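PDB 2GK4: conserved hypothetical protein from Streptococcus pneumoniae, which is of unknown function but probably acts in coenzyme A biosynthesis, joining cysteine to 4'-phosphopantothenate as CoaB-type enzymes do. Local coordinates for residues L114-F117 and L118-N122; R176-L179 and I180-A184. All blocks are in the same frame, centred on the assembly; numbering follows the deposited sequence.

In the fold
The two contacts follow one another along the chain and lie in different parts of it. Their centres are about 33 Å apart and their nearest atoms about 20 Å apart, so they do not touch. Contact 1 is a 3-10 turn between helix 105-110 and strand 133-140. Its centre is about 27 Å from the centre of the chain, beside the antiparallel pair 97-104 and 133-140, and it reaches the second subunit. Contact 2 closes helix 168-182, with its centre about 15 Å from the centre of the chain. That helix belongs to the alpha-beta-alpha sandwich and leads into strand 186-191 of the mixed sheet. Both contacts are local and structural.

Contact 1 of 2, residues L114-F117 and L118-N122; sequences LKEF and LSKQN
Phe117 carries Glu116 CG on one face of its ring, 3.9 Å above the plane and over the centre. Lys120 comes to the ring obliquely, with CE 3.8 Å from Phe117 CD2. Phe137 stacks with the same ring, and Tyr101 lies nearly parallel to it. Lys120 NZ makes a salt bridge with Glu116 OE1 (3.0 Å), reaching it from the anti side, 21° out of the carboxylate plane. The Lys120 chain bends at its end (chi4 -67°), which turns NZ toward Glu116 while CE stays near the ring. Glu116 OE2 is hydrogen-bonded to Ser111 OG. The backbone here is a 3-10 turn, with hydrogen bonds three residues back. Leu118 N donates to Lys115 O at 3.1 Å and Ser119 N to Glu116 O at 3.3 Å. Lys120 N to Phe117 O is weak. A water ties the turn to the lysine. This water donates a hydrogen bond to Glu116 O at 2.6 Å. The same water is hydrogen-bonded to Ser119 OG and accepts from Lys120 NZ. Glu116 O thus takes at least two hydrogen bonds, from this water and from Ser119 N. Leu118 packs on Val133 of the second subunit.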
ATOM      1  N   LEU A 114      20.575  16.024 -12.035  1.00 27.84           N
ATOM      2  CA  LEU A 114      19.610  15.257 -11.234  1.00 28.25           C
ATOM      3  C   LEU A 114      20.167  13.939 -10.691  1.00 28.78           C
ATOM      4  O   LEU A 114      19.652  13.387  -9.710  1.00 27.66           O
ATOM      5  CB  LEU A 114      18.372  15.000 -12.081  1.00 27.99           C
ATOM      6  CG  LEU A 114      17.216  16.005 -12.034  1.00 29.04           C
ATOM      7  CD1 LEU A 114      17.581  17.425 -11.745  1.00 30.62           C
ATOM      8  CD2 LEU A 114      16.275  15.885 -13.248  1.00 29.70           C
ATOM      9  N   LYS A 115      21.220  13.432 -11.327  1.00 29.83           N
ATOM     10  CA  LYS A 115      21.868  12.218 -10.826  1.00 31.12           C
ATOM     11  C   LYS A 115      22.433  12.430  -9.409  1.00 31.32           C
ATOM     12  O   LYS A 115      22.611  11.454  -8.662  1.00 30.86           O
ATOM     13  CB  LYS A 115      22.933  11.723 -11.820  1.00 31.57           C
ATOM     14  CG  LYS A 115      22.307  11.345 -13.163  1.00 32.92           C
ATOM     15  CD  LYS A 115      23.231  10.566 -14.133  1.00 34.22           C
ATOM     16  CE  LYS A 115      22.469  10.300 -15.445  1.00 35.14           C
ATOM     17  NZ  LYS A 115      23.375  10.108 -16.620  1.00 40.90           N
ATOM     18  N   GLU A 116      22.669  13.694  -9.026  1.00 31.22           N
ATOM     19  CA  GLU A 116      23.149  14.021  -7.667  1.00 32.11           C
ATOM     20  C   GLU A 116      22.221  13.419  -6.603  1.00 31.15           C
ATOM     21  O   GLU A 116      22.676  13.023  -5.540  1.00 31.28           O
ATOM     22  CB  GLU A 116      23.289  15.533  -7.424  1.00 31.77           C
ATOM     23  CG  GLU A 116      21.962  16.294  -7.137  1.00 34.31           C
ATOM     24  CD  GLU A 116      22.141  17.807  -6.818  1.00 35.35           C
ATOM     25  OE1 GLU A 116      22.720  18.144  -5.759  1.00 40.42           O
ATOM     26  OE2 GLU A 116      21.658  18.660  -7.601  1.00 36.55           O
ATOM     27  N   PHE A 117      20.932  13.347  -6.923  1.00 30.12           N
ATOM     28  CA  PHE A 117      19.912  12.941  -5.957  1.00 30.48           C
ATOM     29  C   PHE A 117      19.970  11.460  -5.613  1.00 29.98           C
ATOM     30  O   PHE A 117      19.446  11.039  -4.570  1.00 30.36           O
ATOM     31  CB  PHE A 117      18.518  13.330  -6.451  1.00 29.40           C
ATOM     32  CG  PHE A 117      18.288  14.823  -6.502  1.00 29.60           C
ATOM     33  CD1 PHE A 117      17.989  15.448  -7.698  1.00 30.17           C
ATOM     34  CD2 PHE A 117      18.371  15.592  -5.360  1.00 30.58           C
ATOM     35  CE1 PHE A 117      17.782  16.829  -7.757  1.00 31.16           C
ATOM     36  CE2 PHE A 117      18.160  16.970  -5.400  1.00 31.71           C
ATOM     37  CZ  PHE A 117      17.869  17.588  -6.604  1.00 29.15           C
ATOM     38  N   LEU A 118      20.630  10.676  -6.459  1.00 30.48           N
ATOM     39  CA  LEU A 118      20.731   9.230  -6.222  1.00 31.88           C
ATOM     40  C   LEU A 118      21.723   8.870  -5.120  1.00 32.93           C
ATOM     41  O   LEU A 118      21.736   7.720  -4.631  1.00 32.96           O
ATOM     42  CB  LEU A 118      21.129   8.470  -7.486  1.00 31.85           C
ATOM     43  CG  LEU A 118      20.426   8.730  -8.810  1.00 33.78           C
ATOM     44  CD1 LEU A 118      20.955   7.757  -9.868  1.00 36.25           C
ATOM     45  CD2 LEU A 118      18.942   8.603  -8.661  1.00 32.05           C
ATOM     46  N   SER A 119      22.571   9.829  -4.756  1.00 33.64           N
ATOM     47  CA  SER A 119      23.594   9.579  -3.754  1.00 34.78           C
ATOM     48  C   SER A 119      23.282  10.304  -2.446  1.00 34.74           C
ATOM     49  O   SER A 119      24.132  10.376  -1.547  1.00 35.28           O
ATOM     50  CB  SER A 119      24.961   9.978  -4.286  1.00 35.04           C
ATOM     51  OG  SER A 119      25.017  11.377  -4.423  1.00 37.73           O
ATOM     52  N   LYS A 120      22.058  10.825  -2.349  1.00 34.85           N
ATOM     53  CA  LYS A 120      21.567  11.532  -1.160  1.00 34.84           C
ATOM     54  C   LYS A 120      20.613  10.672  -0.315  1.00 35.07           C
ATOM     55  O   LYS A 120      20.066   9.666  -0.790  1.00 34.23           O
ATOM     56  CB  LYS A 120      20.844  12.827  -1.561  1.00 35.10           C
ATOM     57  CG  LYS A 120      21.731  13.868  -2.229  1.00 36.67           C
ATOM     58  CD  LYS A 120      21.052  15.227  -2.216  1.00 41.10           C
ATOM     59  CE  LYS A 120      21.575  16.136  -3.328  1.00 45.34           C
ATOM     60  NZ  LYS A 120      23.021  16.563  -3.184  1.00 47.71           N
ATOM     61  N   GLN A 121      20.401  11.101   0.929  1.00 34.70           N
ATOM     62  CA  GLN A 121      19.476  10.419   1.844  1.00 35.06           C
ATOM     63  C   GLN A 121      18.314  11.334   2.202  1.00 35.83           C
ATOM     64  O   GLN A 121      18.480  12.561   2.228  1.00 35.61           O
ATOM     65  CB  GLN A 121      20.229   9.972   3.109  1.00 34.71           C
ATOM     66  CG  GLN A 121      21.332   8.927   2.840  1.00 33.60           C
ATOM     67  CD  GLN A 121      20.801   7.656   2.159  1.00 32.78           C
ATOM     68  OE1 GLN A 121      19.726   7.153   2.499  1.00 29.27           O
ATOM     69  NE2 GLN A 121      21.555   7.148   1.171  1.00 33.44           N
ATOM     70  N   ASN A 122      17.155  10.754   2.510  1.00 36.31           N
ATOM     71  CA  ASN A 122      15.959  11.543   2.807  1.00 37.67           C
ATOM     72  C   ASN A 122      16.145  12.632   3.857  1.00 39.02           C
ATOM     73  O   ASN A 122      15.530  13.687   3.739  1.00 39.32           O
ATOM     74  CB  ASN A 122      14.793  10.651   3.226  1.00 37.81           C
ATOM     75  CG  ASN A 122      14.061  10.064   2.057  1.00 38.00           C
ATOM     76  OD1 ASN A 122      14.378  10.349   0.907  1.00 37.45           O
ATOM     77  ND2 ASN A 122      13.060   9.238   2.345  1.00 38.79           N
TER
HETATM   78  O   HOH W   1      24.642  14.024  -4.222  1.00 45.57           O

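Contact 2 of 2, residues R176-L179 and I180-A184; sequences RKSL and IKNQA
Ile180 N, Lys181 N and Asn182 N donate hydrogen bonds four residues back, to Arg176 O, Lys177 O and Ser178 O, before Gln183 breaks the helix with a positive phi of 46° and a Schellman motif closes it, through Ala184 N to Leu179 O at 3.0 Å, in the carbonyl plane and on a lone pair, and a weak bond from Gln183 N to Ile180 O. The motif's usual apolar contact is present too: Leu179 CD2 lies 3.7 Å from Ala184 CB. The motif ends the helix of a beta-alpha-beta crossover between the neighbouring parallel strands 156-163 and 186-191. Leu179 packs on Ile187 of the second strand, and Ala184 on Leu157 of the first. On another flank Asn182 folds back over the last turn. With chi1 -67° and chi2 -57° its amide is turned so that ND2 faces Ser178. The amide makes two weak, bent hydrogen bonds, to Ser178 O at 3.1 Å and to Ser178 OG at 3.2 Å. Ser178 O therefore receives both the backbone and the side-chain nitrogen of Asn182. Asn182 also touches Ile145 and Ser146 of helix 145-151, and Gln183 NE2 is hydrogen-bonded to Glu150 OE2 of that helix.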
ATOM      1  N   ARG A 176       8.985 -15.174 -24.538  1.00 23.50           N
ATOM      2  CA  ARG A 176      10.157 -15.950 -24.942  1.00 24.97           C
ATOM      3  C   ARG A 176      11.489 -15.297 -24.609  1.00 25.62           C
ATOM      4  O   ARG A 176      12.438 -15.982 -24.243  1.00 25.88           O
ATOM      5  CB  ARG A 176      10.088 -16.318 -26.417  1.00 25.54           C
ATOM      6  CG  ARG A 176       9.157 -17.495 -26.590  1.00 26.20           C
ATOM      7  CD  ARG A 176       9.131 -18.047 -27.957  1.00 27.91           C
ATOM      8  NE  ARG A 176       8.323 -19.255 -27.914  1.00 24.99           N
ATOM      9  CZ  ARG A 176       7.557 -19.701 -28.895  1.00 25.59           C
ATOM     10  NH1 ARG A 176       6.875 -20.829 -28.703  1.00 24.15           N
ATOM     11  NH2 ARG A 176       7.489 -19.058 -30.063  1.00 23.37           N
ATOM     12  N   LYS A 177      11.540 -13.978 -24.719  1.00 25.70           N
ATOM     13  CA  LYS A 177      12.715 -13.223 -24.320  1.00 27.96           C
ATOM     14  C   LYS A 177      12.989 -13.450 -22.828  1.00 28.23           C
ATOM     15  O   LYS A 177      14.134 -13.656 -22.425  1.00 28.35           O
ATOM     16  CB  LYS A 177      12.513 -11.744 -24.638  1.00 28.07           C
ATOM     17  CG  LYS A 177      12.623 -11.402 -26.154  1.00 27.58           C
ATOM     18  CD  LYS A 177      12.482  -9.896 -26.350  1.00 30.39           C
ATOM     19  CE  LYS A 177      12.391  -9.506 -27.837  1.00 32.63           C
ATOM     20  NZ  LYS A 177      13.286 -10.306 -28.699  1.00 35.54           N
ATOM     21  N   SER A 178      11.918 -13.443 -22.032  1.00 28.60           N
ATOM     22  CA  SER A 178      11.969 -13.707 -20.593  1.00 30.49           C
ATOM     23  C   SER A 178      12.388 -15.146 -20.274  1.00 31.40           C
ATOM     24  O   SER A 178      13.186 -15.390 -19.358  1.00 32.08           O
ATOM     25  CB  SER A 178      10.609 -13.392 -19.967  1.00 29.82           C
ATOM     26  OG  SER A 178      10.596 -13.756 -18.597  1.00 34.20           O
ATOM     27  N   LEU A 179      11.858 -16.108 -21.025  1.00 31.99           N
ATOM     28  CA  LEU A 179      12.321 -17.494 -20.918  1.00 33.90           C
ATOM     29  C   LEU A 179      13.832 -17.635 -21.002  1.00 34.72           C
ATOM     30  O   LEU A 179      14.449 -18.312 -20.170  1.00 34.36           O
ATOM     31  CB  LEU A 179      11.689 -18.338 -22.025  1.00 34.39           C
ATOM     32  CG  LEU A 179      10.527 -19.250 -21.694  1.00 35.52           C
ATOM     33  CD1 LEU A 179      10.958 -20.676 -21.668  1.00 37.31           C
ATOM     34  CD2 LEU A 179       9.997 -18.897 -20.381  1.00 40.88           C
ATOM     35  N   ILE A 180      14.417 -16.972 -21.995  1.00 36.00           N
ATOM     36  CA  ILE A 180      15.862 -17.014 -22.251  1.00 37.52           C
ATOM     37  C   ILE A 180      16.654 -16.283 -21.168  1.00 37.48           C
ATOM     38  O   ILE A 180      17.620 -16.818 -20.641  1.00 37.94           O
ATOM     39  CB  ILE A 180      16.198 -16.506 -23.702  1.00 37.67           C
ATOM     40  CG1 ILE A 180      16.338 -17.680 -24.668  1.00 39.22           C
ATOM     41  CG2 ILE A 180      17.526 -15.729 -23.763  1.00 38.51           C
ATOM     42  CD1 ILE A 180      15.223 -18.731 -24.621  1.00 41.12           C
ATOM     43  N   LYS A 181      16.207 -15.087 -20.822  1.00 37.48           N
ATOM     44  CA  LYS A 181      16.848 -14.238 -19.823  1.00 38.76           C
ATOM     45  C   LYS A 181      16.885 -14.916 -18.445  1.00 37.83           C
ATOM     46  O   LYS A 181      17.838 -14.715 -17.688  1.00 38.02           O
ATOM     47  CB  LYS A 181      16.092 -12.909 -19.728  1.00 38.60           C
ATOM     48  CG  LYS A 181      16.845 -11.733 -19.112  1.00 41.20           C
ATOM     49  CD  LYS A 181      15.936 -10.498 -19.014  1.00 41.51           C
ATOM     50  CE  LYS A 181      16.720  -9.162 -18.948  1.00 46.76           C
ATOM     51  NZ  LYS A 181      17.386  -8.791 -20.254  1.00 50.36           N
ATOM     52  N   ASN A 182      15.870 -15.729 -18.134  1.00 36.50           N
ATOM     53  CA  ASN A 182      15.749 -16.335 -16.796  1.00 35.47           C
ATOM     54  C   ASN A 182      16.047 -17.819 -16.755  1.00 34.31           C
ATOM     55  O   ASN A 182      15.938 -18.459 -15.698  1.00 33.81           O
ATOM     56  CB  ASN A 182      14.346 -16.086 -16.234  1.00 35.83           C
ATOM     57  CG  ASN A 182      14.093 -14.629 -15.939  1.00 37.64           C
ATOM     58  OD1 ASN A 182      14.821 -14.010 -15.172  1.00 41.17           O
ATOM     59  ND2 ASN A 182      13.055 -14.073 -16.538  1.00 39.73           N
ATOM     60  N   GLN A 183      16.407 -18.381 -17.907  1.00 32.87           N
ATOM     61  CA  GLN A 183      16.483 -19.833 -18.054  1.00 32.39           C
ATOM     62  C   GLN A 183      15.242 -20.490 -17.468  1.00 31.29           C
ATOM     63  O   GLN A 183      15.300 -21.578 -16.852  1.00 31.30           O
ATOM     64  CB  GLN A 183      17.734 -20.398 -17.384  1.00 32.81           C
ATOM     65  CG  GLN A 183      18.993 -19.681 -17.748  1.00 34.55           C
ATOM     66  CD  GLN A 183      20.180 -20.220 -16.987  1.00 38.13           C
ATOM     67  OE1 GLN A 183      20.487 -21.413 -17.066  1.00 39.39           O
ATOM     68  NE2 GLN A 183      20.858 -19.343 -16.242  1.00 36.76           N
ATOM     69  N   ALA A 184      14.105 -19.823 -17.652  1.00 29.98           N
ATOM     70  CA  ALA A 184      12.857 -20.356 -17.182  1.00 28.35           C
ATOM     71  C   ALA A 184      12.462 -21.446 -18.128  1.00 27.64           C
ATOM     72  O   ALA A 184      12.859 -21.455 -19.316  1.00 28.91           O
ATOM     73  CB  ALA A 184      11.762 -19.254 -17.110  1.00 27.79           C
TER